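Local coordinates for protein B-agarase (Saccharophagus degradans, PDB 4BQ2) that hydrolyses the beta-1,4-galactosidic linkages of agarose, as an exo-acting beta-agarase of glycoside hydrolase family 50, at residues 456-461 with 518-523. Sequence-based numbering, arbitrary orientation.
Sequences DVFDPE and VPTRQA
The carboxylate of D456 meets the first turn of helix 519-532 and grips T520 with both oxygens. D456 OD2 accepts the backbone N of T520 through its syn lone pair, at 3.0 Å and nearly straight (167°), while OD1 receives the T520 hydroxyl, D456 OD1 to T520 OG1 being a very short 2.5 Å. The threonine OG1 stands anti to its carbonyl carbon (chi1 -71°) and lies beside its own backbone N, which lets hydroxyl and amide face the same carboxylate. D456 in turn extends toward the helix with CG trans to its main-chain nitrogen. Its OD1 also takes the N-H of F458, D456 OD1 to F458 N being 3.0 Å and nearly along the C-O axis, closing an Asx turn within the type I beta turn D456-D459. One buried carboxylate thus ties this turn to the backbone N-H and hydroxyl of T520 in the first turn of the helix, where the helix dipole would probably favour its negative charge.

Beside this polar grip, A523 CB sits over the centre of one face of the F458 ring, 3.6 Å from the centroid and 6° off the normal, a CH-pi contact, whereas T520 OG1 comes in plane at the ring edge, 3.4 Å from F458 CD2. P519 CB packs against F458 CB at 3.7 Å.

D459 caps helix 460-477, its OD1 accepting E461 N from above the carboxylate plane, while OD2 is bonded to K442 N. Within the region matching the beta-galactosidase family, the contact therefore joins the turn leading into helix 460-477 to the start of helix 519-532. Helix 565-593 flanks it, with Y578 against V457 and T520 and Q581 against F458, and V444 of strand 443-444 touches both D456 and T520.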
loop_
_atom_site.group_PDB
_atom_site.type_symbol
_atom_site.label_atom_id
_atom_site.label_comp_id
_atom_site.label_asym_id
_atom_site.label_seq_id
_atom_site.Cartn_x
_atom_site.Cartn_y
_atom_site.Cartn_z
ATOM N N ASP A 456 19.117 -13.645 4.322
ATOM C CA ASP A 456 19.528 -15.048 4.494
ATOM C C ASP A 456 19.348 -15.400 5.951
ATOM O O ASP A 456 20.203 -15.112 6.775
ATOM C CB ASP A 456 20.988 -15.308 4.085
ATOM C CG ASP A 456 21.303 -16.796 4.056
ATOM O OD1 ASP A 456 20.736 -17.511 4.914
ATOM O OD2 ASP A 456 22.063 -17.266 3.164
ATOM N N VAL A 457 18.216 -16.020 6.254
ATOM C CA VAL A 457 17.773 -16.237 7.615
ATOM C C VAL A 457 18.549 -17.346 8.300
ATOM O O VAL A 457 18.352 -17.584 9.489
ATOM C CB VAL A 457 16.267 -16.546 7.642
ATOM C CG1 VAL A 457 15.487 -15.322 7.175
ATOM C CG2 VAL A 457 15.933 -17.753 6.734
ATOM N N PHE A 458 19.398 -18.048 7.539
ATOM C CA PHE A 458 20.296 -19.058 8.121
ATOM C C PHE A 458 21.686 -18.491 8.480
ATOM O O PHE A 458 22.482 -19.151 9.151
ATOM C CB PHE A 458 20.407 -20.266 7.166
ATOM C CG PHE A 458 19.168 -21.129 7.141
ATOM C CD1 PHE A 458 18.996 -22.149 8.084
ATOM C CD2 PHE A 458 18.193 -20.937 6.193
ATOM C CE1 PHE A 458 17.850 -22.949 8.074
ATOM C CE2 PHE A 458 17.056 -21.721 6.186
ATOM C CZ PHE A 458 16.887 -22.728 7.123
ATOM N N ASP A 459 21.978 -17.270 8.027
ATOM C CA ASP A 459 23.194 -16.561 8.418
ATOM C C ASP A 459 23.071 -16.165 9.909
ATOM O O ASP A 459 22.078 -15.551 10.312
ATOM C CB ASP A 459 23.382 -15.343 7.497
ATOM C CG ASP A 459 24.623 -14.513 7.829
ATOM O OD1 ASP A 459 25.370 -14.851 8.777
ATOM O OD2 ASP A 459 24.818 -13.479 7.148
ATOM N N PRO A 460 24.055 -16.563 10.746
ATOM C CA PRO A 460 23.969 -16.190 12.177
ATOM C C PRO A 460 23.794 -14.671 12.419
ATOM O O PRO A 460 23.105 -14.273 13.356
ATOM C CB PRO A 460 25.300 -16.711 12.754
ATOM C CG PRO A 460 25.599 -17.930 11.883
ATOM C CD PRO A 460 25.179 -17.507 10.488
ATOM N N GLU A 461 24.372 -13.847 11.549
ATOM C CA GLU A 461 24.206 -12.394 11.600
ATOM C C GLU A 461 22.771 -11.920 11.403
ATOM O O GLU A 461 22.409 -10.856 11.947
ATOM C CB GLU A 461 25.137 -11.680 10.612
ATOM C CG GLU A 461 25.121 -10.147 10.699
ATOM C CD GLU A 461 25.717 -9.605 12.002
ATOM O OE1 GLU A 461 26.306 -10.402 12.789
ATOM O OE2 GLU A 461 25.598 -8.376 12.241
ATOM N N VAL A 518 26.829 -19.360 1.410
ATOM C CA VAL A 518 25.363 -19.071 1.294
ATOM C C VAL A 518 24.606 -20.004 2.242
ATOM O O VAL A 518 24.194 -21.133 1.871
ATOM C CB VAL A 518 24.839 -19.196 -0.168
ATOM C CG1 VAL A 518 23.407 -18.680 -0.323
ATOM C CG2 VAL A 518 25.734 -18.410 -1.123
ATOM N N PRO A 519 24.441 -19.562 3.498
ATOM C CA PRO A 519 23.819 -20.419 4.510
ATOM C C PRO A 519 22.465 -21.005 4.100
ATOM O O PRO A 519 22.222 -22.185 4.361
ATOM C CB PRO A 519 23.670 -19.471 5.698
ATOM C CG PRO A 519 24.917 -18.639 5.597
ATOM C CD PRO A 519 25.090 -18.384 4.118
ATOM N N THR A 520 21.599 -20.212 3.468
ATOM C CA THR A 520 20.265 -20.711 3.069
ATOM C C THR A 520 20.426 -21.805 1.987
ATOM O O THR A 520 19.685 -22.788 1.958
ATOM C CB THR A 520 19.329 -19.545 2.595
ATOM O OG1 THR A 520 18.929 -18.727 3.721
ATOM C CG2 THR A 520 18.095 -20.072 1.938
ATOM N N ARG A 521 21.402 -21.632 1.111
ATOM C CA ARG A 521 21.680 -22.663 0.071
ATOM C C ARG A 521 22.215 -23.944 0.728
ATOM O O ARG A 521 21.817 -25.060 0.348
ATOM C CB ARG A 521 22.629 -22.140 -1.008
ATOM C CG ARG A 521 22.966 -23.132 -2.153
ATOM C CD ARG A 521 21.731 -23.721 -2.804
ATOM N NE ARG A 521 21.957 -24.246 -4.171
ATOM C CZ ARG A 521 22.549 -25.404 -4.470
ATOM N NH1 ARG A 521 23.076 -26.162 -3.528
ATOM N NH2 ARG A 521 22.654 -25.784 -5.733
ATOM N N GLN A 522 23.060 -23.789 1.745
ATOM C CA GLN A 522 23.518 -24.959 2.514
ATOM C C GLN A 522 22.333 -25.678 3.151
ATOM O O GLN A 522 22.255 -26.926 3.131
ATOM C CB GLN A 522 24.545 -24.573 3.581
ATOM C CG GLN A 522 25.843 -24.015 2.997
ATOM C CD GLN A 522 26.615 -23.148 3.971
ATOM O OE1 GLN A 522 26.431 -23.248 5.178
ATOM N NE2 GLN A 522 27.485 -22.293 3.455
ATOM N N ALA A 523 21.410 -24.908 3.731
ATOM C CA ALA A 523 20.224 -25.526 4.327
ATOM C C ALA A 523 19.418 -26.256 3.244
ATOM O O ALA A 523 18.971 -27.378 3.474
ATOM C CB ALA A 523 19.350 -24.467 4.999
#